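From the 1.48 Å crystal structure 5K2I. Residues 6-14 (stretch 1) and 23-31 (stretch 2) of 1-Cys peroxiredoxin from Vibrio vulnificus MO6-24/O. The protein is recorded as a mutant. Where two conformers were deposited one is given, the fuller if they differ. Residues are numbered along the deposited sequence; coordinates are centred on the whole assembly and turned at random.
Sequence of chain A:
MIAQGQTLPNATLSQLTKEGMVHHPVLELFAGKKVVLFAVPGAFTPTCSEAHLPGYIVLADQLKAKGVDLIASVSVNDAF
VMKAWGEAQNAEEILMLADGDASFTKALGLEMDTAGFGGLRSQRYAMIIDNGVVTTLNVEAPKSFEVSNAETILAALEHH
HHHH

Stretch 1, residues 6-14: QTLPNATLS
Stretch 2, residues 23-31: HHPVLELFA

Residues 12-14 and 23-25 pair as antiparallel strands, their N-to-C directions 148° apart and their axes approaching to 4.4 Å. The register is set by Thr12 opposite Pro25, Leu13 opposite His24 and Ser14 opposite His23. Leu13 and His24 form the hydrogen-bonded pair: Leu13 N donates to His24 O (3.0 Å, 156° at H) and His24 N to Leu13 O (2.9 Å, 141°). The flanking pairs are non-hydrogen-bonded, with CA atoms 4.2 Å apart for Thr12 and Pro25 and 4.4 Å for Ser14 and His23. Thr12 CA lies 3.0 Å from His24 O in a CA-H...O contact.

Extended backbone (phi/psi -118/157, -131/146 and -106/154 for residues 12-14) alternates the side chains. Thr12, Ser14, His23 and Pro25 share one face, Leu13 and His24 the other. On the first, Thr12 and Ser14 are p (chi1 67° and 61°) and His23 is m (-56°, chi2 -78°). This brings His23 ND1 to 3.7 Å from Ser14 CB, while water 2 bridges the polar ends, 2.7 Å from Thr12 OG1 and 2.9 Å from His23 ND1. These small or polar groups suit a face that is largely open to solvent.

Pro25 (-61/122) is the N-cap of helix 26-29. Lacking an amide hydrogen, it loses nothing at a non-hydrogen-bonded site, and its O accepts from Glu28 N (3.0 Å) and Leu29 N (2.9 Å). Ala11 O extends the pairing beyond the strand, accepting from Val26 N (2.9 Å, 166°) and contacting Pro25 CA at 3.4 Å. Water 1 joins the turn to the helix start, donating to Asn10 OD1 (2.8 Å) and Ala11 O (2.9 Å) and accepting from Leu27 N (3.0 Å). Asn10, t with chi2 24°, places its amide oxygen for this bridge.

The apolar contact centres on buried Val26, whose m rotamer (-60°) sets its two methyls against different neighbours: CG1 is 3.7 Å from Leu13 CD1, and CG2 is 4.1 Å from Leu8 CD1 and 3.4 Å from Pro9 O. Leu13 (-68°/169°) and Leu8 (-73°/172°) are both mt. Leu8 CD1 also meets the Phe30 ring at its edge, 3.6 Å from CD2, with Phe30 at chi1 -61°, chi2 -20°. Leu27, also mt (-64°/-179°), spreads over residues 7-10: its CD2 lies 3.5 Å from Thr7 CG2 and 4.0 Å from Leu8 CB, its CD1 3.8 Å from Asn10 CB. It is covered most, 89 Å² of the 649 Å² buried in total.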

# COMPACT_ATOMS: atom_id res chain seq x y z
N GLN A 6 19.51 -12.26 -16.41
CA GLN A 6 18.99 -12.09 -17.76
C GLN A 6 19.18 -10.67 -18.24
O GLN A 6 19.11 -9.72 -17.45
CB GLN A 6 17.50 -12.44 -17.85
CG GLN A 6 17.15 -13.90 -17.54
CD GLN A 6 15.76 -14.28 -18.00
OE1 GLN A 6 14.76 -13.85 -17.43
NE2 GLN A 6 15.68 -15.07 -19.07
N THR A 7 19.44 -10.51 -19.53
CA THR A 7 19.45 -9.21 -20.15
C THR A 7 18.02 -8.66 -20.17
O THR A 7 17.07 -9.42 -20.36
CB THR A 7 20.05 -9.31 -21.56
OG1 THR A 7 21.37 -9.86 -21.47
CG2 THR A 7 20.10 -7.97 -22.25
N LEU A 8 17.85 -7.35 -19.98
CA LEU A 8 16.55 -6.72 -20.13
C LEU A 8 15.94 -7.06 -21.48
O LEU A 8 16.68 -7.26 -22.46
CB LEU A 8 16.66 -5.20 -20.02
CG LEU A 8 16.91 -4.58 -18.66
CD1 LEU A 8 17.16 -3.08 -18.84
CD2 LEU A 8 15.73 -4.82 -17.74
N PRO A 9 14.60 -7.07 -21.57
CA PRO A 9 13.97 -7.16 -22.89
C PRO A 9 14.55 -6.11 -23.83
O PRO A 9 14.80 -4.98 -23.41
CB PRO A 9 12.50 -6.87 -22.60
CG PRO A 9 12.31 -7.16 -21.15
CD PRO A 9 13.62 -6.92 -20.48
N ASN A 10 14.79 -6.49 -25.07
CA ASN A 10 15.32 -5.57 -26.06
C ASN A 10 14.18 -4.70 -26.56
O ASN A 10 13.64 -4.92 -27.64
CB ASN A 10 15.98 -6.33 -27.20
CG ASN A 10 16.54 -5.44 -28.26
OD1 ASN A 10 16.85 -4.27 -28.01
ND2 ASN A 10 16.70 -5.98 -29.46
N ALA A 11 13.80 -3.74 -25.72
CA ALA A 11 12.62 -2.91 -25.94
C ALA A 11 13.00 -1.45 -25.81
O ALA A 11 14.16 -1.12 -25.55
CB ALA A 11 11.53 -3.28 -24.94
N THR A 12 12.03 -0.56 -25.99
CA THR A 12 12.29 0.87 -25.86
C THR A 12 11.47 1.50 -24.74
O THR A 12 10.45 0.97 -24.32
CB THR A 12 12.00 1.64 -27.16
OG1 THR A 12 10.59 1.62 -27.46
CG2 THR A 12 12.77 1.02 -28.32
N LEU A 13 11.98 2.63 -24.25
CA LEU A 13 11.24 3.50 -23.34
C LEU A 13 11.37 4.91 -23.88
O LEU A 13 12.41 5.24 -24.46
CB LEU A 13 11.79 3.41 -21.92
CG LEU A 13 11.58 2.08 -21.18
CD1 LEU A 13 12.40 2.05 -19.91
CD2 LEU A 13 10.10 1.87 -20.88
N SER A 14 10.34 5.73 -23.73
CA SER A 14 10.33 7.03 -24.39
C SER A 14 10.58 8.21 -23.47
O SER A 14 10.33 8.16 -22.26
CB SER A 14 9.01 7.23 -25.14
OG SER A 14 7.90 7.21 -24.27
N HIS A 23 12.78 7.50 -28.58
CA HIS A 23 12.53 6.14 -28.12
C HIS A 23 13.85 5.43 -27.90
O HIS A 23 14.48 4.96 -28.85
CB HIS A 23 11.69 5.39 -29.14
CG HIS A 23 10.40 6.07 -29.43
ND1 HIS A 23 9.33 6.00 -28.58
CD2 HIS A 23 10.03 6.88 -30.45
CE1 HIS A 23 8.33 6.72 -29.07
NE2 HIS A 23 8.73 7.26 -30.21
N HIS A 24 14.27 5.38 -26.64
CA HIS A 24 15.55 4.76 -26.29
C HIS A 24 15.46 3.24 -26.26
O HIS A 24 14.69 2.70 -25.47
CB HIS A 24 16.01 5.20 -24.90
CG HIS A 24 16.10 6.69 -24.71
ND1 HIS A 24 17.14 7.44 -25.21
CD2 HIS A 24 15.30 7.54 -24.03
CE1 HIS A 24 16.97 8.70 -24.86
NE2 HIS A 24 15.86 8.79 -24.15
N PRO A 25 16.24 2.54 -27.10
CA PRO A 25 16.43 1.12 -26.81
C PRO A 25 17.09 1.01 -25.44
O PRO A 25 18.16 1.58 -25.24
CB PRO A 25 17.36 0.64 -27.93
CG PRO A 25 17.17 1.67 -29.03
CD PRO A 25 16.99 2.96 -28.29
N VAL A 26 16.47 0.31 -24.50
CA VAL A 26 17.02 0.27 -23.16
C VAL A 26 18.41 -0.37 -23.15
O VAL A 26 19.24 -0.02 -22.31
CB VAL A 26 16.09 -0.47 -22.15
CG1 VAL A 26 14.73 0.22 -22.06
CG2 VAL A 26 15.91 -1.94 -22.53
N LEU A 27 18.67 -1.29 -24.07
CA LEU A 27 19.98 -1.95 -24.09
C LEU A 27 21.07 -1.03 -24.63
O LEU A 27 22.26 -1.29 -24.40
CB LEU A 27 19.92 -3.25 -24.89
CG LEU A 27 18.99 -4.30 -24.26
CD1 LEU A 27 19.00 -5.57 -25.10
CD2 LEU A 27 19.41 -4.61 -22.84
N GLU A 28 20.68 0.02 -25.33
CA GLU A 28 21.64 1.05 -25.74
C GLU A 28 21.78 2.10 -24.64
O GLU A 28 22.88 2.49 -24.27
CB GLU A 28 21.19 1.69 -27.07
CG GLU A 28 21.29 0.75 -28.27
CD GLU A 28 21.03 1.46 -29.59
OE1 GLU A 28 20.53 2.61 -29.58
OE2 GLU A 28 21.32 0.86 -30.65
N LEU A 29 20.65 2.56 -24.11
CA LEU A 29 20.63 3.56 -23.05
C LEU A 29 21.43 3.13 -21.82
O LEU A 29 22.13 3.95 -21.21
CB LEU A 29 19.18 3.85 -22.66
CG LEU A 29 18.90 4.96 -21.64
CD1 LEU A 29 19.29 6.32 -22.19
CD2 LEU A 29 17.43 4.96 -21.27
N PHE A 30 21.32 1.85 -21.46
CA PHE A 30 21.93 1.34 -20.24
C PHE A 30 23.26 0.60 -20.48
O PHE A 30 23.89 0.11 -19.54
CB PHE A 30 20.95 0.41 -19.51
CG PHE A 30 19.65 1.07 -19.09
CD1 PHE A 30 19.53 2.44 -18.96
CD2 PHE A 30 18.54 0.28 -18.78
CE1 PHE A 30 18.33 3.03 -18.56
CE2 PHE A 30 17.33 0.86 -18.38
CZ PHE A 30 17.23 2.24 -18.27
N ALA A 31 23.71 0.55 -21.73
CA ALA A 31 24.96 -0.13 -22.06
C ALA A 31 26.14 0.52 -21.35
O ALA A 31 26.24 1.75 -21.31
CB ALA A 31 25.19 -0.12 -23.57
O HOH W 1 16.73 -2.30 -26.07
O HOH W 2 9.68 3.97 -26.59